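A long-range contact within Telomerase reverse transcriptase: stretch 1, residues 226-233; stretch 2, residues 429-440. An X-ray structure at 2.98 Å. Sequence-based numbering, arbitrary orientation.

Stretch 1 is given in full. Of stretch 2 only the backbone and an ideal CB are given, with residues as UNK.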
# COMPACT_ATOMS: atom_id res chain seq x y z
N GLN A 226 -13.90 3.47 28.14
CA GLN A 226 -13.39 4.16 26.96
C GLN A 226 -11.91 3.83 26.81
O GLN A 226 -11.06 4.36 27.54
CB GLN A 226 -13.63 5.67 27.07
CG GLN A 226 -13.35 6.26 28.43
CD GLN A 226 -13.59 7.76 28.46
OE1 GLN A 226 -13.92 8.36 27.44
NE2 GLN A 226 -13.43 8.37 29.63
N LEU A 227 -11.60 2.94 25.88
CA LEU A 227 -10.26 2.47 25.59
C LEU A 227 -10.06 2.46 24.09
O LEU A 227 -11.04 2.47 23.33
CB LEU A 227 -10.04 1.06 26.16
CG LEU A 227 -10.22 0.88 27.66
CD1 LEU A 227 -10.05 -0.58 28.04
CD2 LEU A 227 -9.23 1.75 28.42
N PRO A 228 -8.82 2.45 23.62
CA PRO A 228 -8.58 2.32 22.18
C PRO A 228 -9.17 1.01 21.66
O PRO A 228 -8.89 -0.07 22.18
CB PRO A 228 -7.05 2.33 22.06
CG PRO A 228 -6.59 3.06 23.28
CD PRO A 228 -7.56 2.69 24.36
N CYS A 229 -10.00 1.12 20.63
CA CYS A 229 -10.76 -0.01 20.12
C CYS A 229 -10.49 -0.19 18.63
O CYS A 229 -10.64 0.76 17.85
CB CYS A 229 -12.26 0.16 20.37
SG CYS A 229 -13.22 -1.34 20.11
N GLY A 230 -10.10 -1.40 18.24
CA GLY A 230 -9.89 -1.71 16.84
C GLY A 230 -10.73 -2.89 16.39
O GLY A 230 -11.57 -3.39 17.14
N LYS A 231 -10.51 -3.35 15.15
CA LYS A 231 -11.26 -4.47 14.58
C LYS A 231 -10.27 -5.48 14.03
O LYS A 231 -9.50 -5.17 13.12
CB LYS A 231 -12.22 -3.98 13.49
CG LYS A 231 -13.53 -4.76 13.41
CD LYS A 231 -14.66 -3.90 12.86
CE LYS A 231 -14.50 -3.64 11.37
NZ LYS A 231 -14.76 -4.86 10.56
N ILE A 232 -10.28 -6.69 14.59
CA ILE A 232 -9.33 -7.72 14.20
C ILE A 232 -9.69 -8.23 12.81
O ILE A 232 -10.81 -8.68 12.57
CB ILE A 232 -9.30 -8.86 15.22
CG1 ILE A 232 -8.87 -8.32 16.59
CG2 ILE A 232 -8.37 -9.97 14.76
CD1 ILE A 232 -8.78 -9.38 17.66
N LYS A 233 -8.73 -8.16 11.89
CA LYS A 233 -8.88 -8.67 10.54
C LYS A 233 -7.65 -9.48 10.15
O LYS A 233 -6.59 -9.38 10.78
CB LYS A 233 -9.11 -7.52 9.53
CG LYS A 233 -10.39 -6.74 9.78
CD LYS A 233 -10.57 -5.63 8.74
CE LYS A 233 -11.86 -4.86 8.97
NZ LYS A 233 -12.03 -3.74 8.00
N UNK A 429 1.34 4.07 26.80
CA UNK A 429 0.92 2.81 27.42
C UNK A 429 -0.53 2.47 27.06
O UNK A 429 -0.88 1.29 26.99
CB UNK A 429 1.08 2.89 28.94
N UNK A 430 -1.37 3.48 26.85
CA UNK A 430 -2.74 3.23 26.41
C UNK A 430 -2.76 2.53 25.06
O UNK A 430 -3.53 1.59 24.85
CB UNK A 430 -3.53 4.54 26.33
N UNK A 431 -1.91 2.98 24.13
CA UNK A 431 -1.79 2.35 22.82
C UNK A 431 -1.10 0.99 22.89
O UNK A 431 -1.14 0.25 21.90
CB UNK A 431 -1.02 3.27 21.87
N UNK A 432 -0.45 0.66 24.01
CA UNK A 432 0.25 -0.62 24.15
C UNK A 432 -0.66 -1.65 24.81
O UNK A 432 -0.89 -2.73 24.26
CB UNK A 432 1.53 -0.45 24.96
N UNK A 433 -1.18 -1.31 25.99
CA UNK A 433 -1.93 -2.26 26.81
C UNK A 433 -3.44 -2.18 26.58
O UNK A 433 -4.08 -3.18 26.24
CB UNK A 433 -1.62 -2.02 28.29
N UNK A 434 -4.01 -0.99 26.76
CA UNK A 434 -5.46 -0.82 26.81
C UNK A 434 -6.17 -1.09 25.49
O UNK A 434 -7.40 -1.15 25.48
CB UNK A 434 -5.79 0.60 27.27
N UNK A 435 -5.43 -1.24 24.38
CA UNK A 435 -6.07 -1.46 23.09
C UNK A 435 -6.85 -2.77 23.10
O UNK A 435 -6.34 -3.81 23.55
CB UNK A 435 -5.03 -1.47 21.97
N UNK A 436 -8.09 -2.73 22.61
CA UNK A 436 -8.98 -3.88 22.59
C UNK A 436 -9.51 -4.05 21.17
O UNK A 436 -9.93 -3.07 20.54
CB UNK A 436 -10.12 -3.71 23.59
N UNK A 437 -9.47 -5.28 20.66
CA UNK A 437 -9.98 -5.61 19.34
C UNK A 437 -11.24 -6.45 19.45
O UNK A 437 -11.37 -7.28 20.35
CB UNK A 437 -8.92 -6.35 18.52
N UNK A 438 -12.16 -6.24 18.51
CA UNK A 438 -13.44 -6.93 18.51
C UNK A 438 -13.45 -8.04 17.47
O UNK A 438 -12.82 -7.94 16.41
CB UNK A 438 -14.58 -5.94 18.25
N UNK A 439 -14.18 -9.11 17.78
CA UNK A 439 -14.36 -10.25 16.88
C UNK A 439 -15.82 -10.65 16.90
O UNK A 439 -16.34 -11.07 17.95
CB UNK A 439 -13.47 -11.43 17.28
N UNK A 440 -16.50 -10.53 15.76
CA UNK A 440 -17.90 -10.91 15.64
C UNK A 440 -17.99 -12.39 15.29
O UNK A 440 -17.45 -12.82 14.26
CB UNK A 440 -18.61 -10.06 14.59

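Position 429 is helical; the CB atoms of 429, 432 and 433 have nothing of stretch 1 within 5.5 Å, so this contact leaves the choice there wide. They are Arg 429, Ile 432 and Tyr 433.

At 430 the CB points sideways, 4.6 Å from Pro 228 CG; a small side chain fits beside the ring. The residue is Ser 430, whose OG lies 3.4 Å from Pro 228 CG. Position 431 points away, so a side chain needs some length to come back to stretch 1; a long, flexible one can. Gln 431 does so, bringing NE2 to 3.8 Å from Pro 228 CG.

Position 434 points toward stretch 1, its CB 3.8 Å from Leu 227 CD2 and 4.0 Å from Pro 228 CD. A compact apolar residue would suit these neighbours, and so would a short polar one whose head group has a partner elsewhere. Asp 434 takes the second course: OD2 packs 3.3 Å from Leu 227 CD2, while OD1 forms a salt bridge with Arg 429 NH2 at 2.7 Å.

At 435 the backbone has turned extended, and the CB lies sideways, 4.1 Å from Pro 228 O. A modest aliphatic chain could cover the proline ring. Val 435 brings CG2 to 3.6 Å from Pro 228 CB.

From 436 a parallel strand pairs with stretch 1. The amide of 436 donates to Pro 228 O (N to O 2.8 Å), and its carbonyl O accepts from Gly 230 N, also at 2.8 Å. The side chain shares a face with Cys 229; beta-branched or other aliphatic residues suit it. Val 436 places CG2 4.1 Å from Leu 227 CD1.

Position 437 is the most restrictive. Its angles (-111/145) are ordinary for a strand, but its ideal CB would stand 2.8 Å from Ile 232 CG1, a clash. Glycine fits: Gly 437 CA approaches Ile 232 CG1 to 4.0 Å.

At 438 the amide N donates to Gly 230 O at 3.2 Å, and the carbonyl O accepts a weak hydrogen bond from Ile 232 N at 3.4 Å. The CB shares its face with Lys 231, where small or polar residues would do. Ser 438 sets OG 3.7 Å from Lys 231 CG.

At 439 the CB points sideways, 5.1 Å from Ile 232 CD1, inviting a branched aliphatic; Val 439 CG2 meets that CD1 at 3.7 Å. Position 440 has open space around its CB, which a long, charged chain can occupy: Lys 440.

Stretch 2 429-440: RSQIYDVVGSVK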
# COMPACT_ATOMS: atom_id res chain seq x y z
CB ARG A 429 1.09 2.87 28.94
CG ARG A 429 0.33 3.98 29.62
CD ARG A 429 0.03 3.63 31.07
NE ARG A 429 -0.76 2.41 31.17
CZ ARG A 429 -2.08 2.37 31.11
NH1 ARG A 429 -2.78 3.49 30.94
NH2 ARG A 429 -2.72 1.21 31.21
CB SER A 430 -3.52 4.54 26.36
OG SER A 430 -4.84 4.33 25.87
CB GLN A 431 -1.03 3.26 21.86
CG GLN A 431 -1.75 4.56 21.53
CD GLN A 431 -2.96 4.35 20.65
OE1 GLN A 431 -2.87 3.72 19.59
NE2 GLN A 431 -4.11 4.87 21.07
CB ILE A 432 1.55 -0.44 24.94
CG1 ILE A 432 2.54 0.43 24.17
CG2 ILE A 432 2.17 -1.79 25.26
CD1 ILE A 432 3.77 0.81 24.96
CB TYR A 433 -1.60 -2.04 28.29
CG TYR A 433 -0.14 -2.26 28.64
CD1 TYR A 433 0.31 -3.52 29.01
CD2 TYR A 433 0.77 -1.22 28.62
CE1 TYR A 433 1.64 -3.74 29.33
CE2 TYR A 433 2.10 -1.42 28.94
CZ TYR A 433 2.53 -2.68 29.30
OH TYR A 433 3.85 -2.89 29.62
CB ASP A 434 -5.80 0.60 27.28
CG ASP A 434 -5.34 0.86 28.70
OD1 ASP A 434 -4.12 0.94 28.93
OD2 ASP A 434 -6.21 0.99 29.59
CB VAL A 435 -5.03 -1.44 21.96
CG1 VAL A 435 -5.69 -1.72 20.63
CG2 VAL A 435 -4.33 -0.09 21.93
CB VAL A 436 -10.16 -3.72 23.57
CG1 VAL A 436 -10.97 -5.00 23.64
CG2 VAL A 436 -9.67 -3.31 24.95
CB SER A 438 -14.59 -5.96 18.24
OG SER A 438 -14.55 -5.47 16.91
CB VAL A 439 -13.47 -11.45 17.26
CG1 VAL A 439 -13.80 -12.65 16.39
CG2 VAL A 439 -12.00 -11.09 17.14
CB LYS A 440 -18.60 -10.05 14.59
CG LYS A 440 -18.57 -8.56 14.89
CD LYS A 440 -19.19 -7.76 13.75
CE LYS A 440 -19.07 -6.26 14.01
NZ LYS A 440 -19.58 -5.46 12.86
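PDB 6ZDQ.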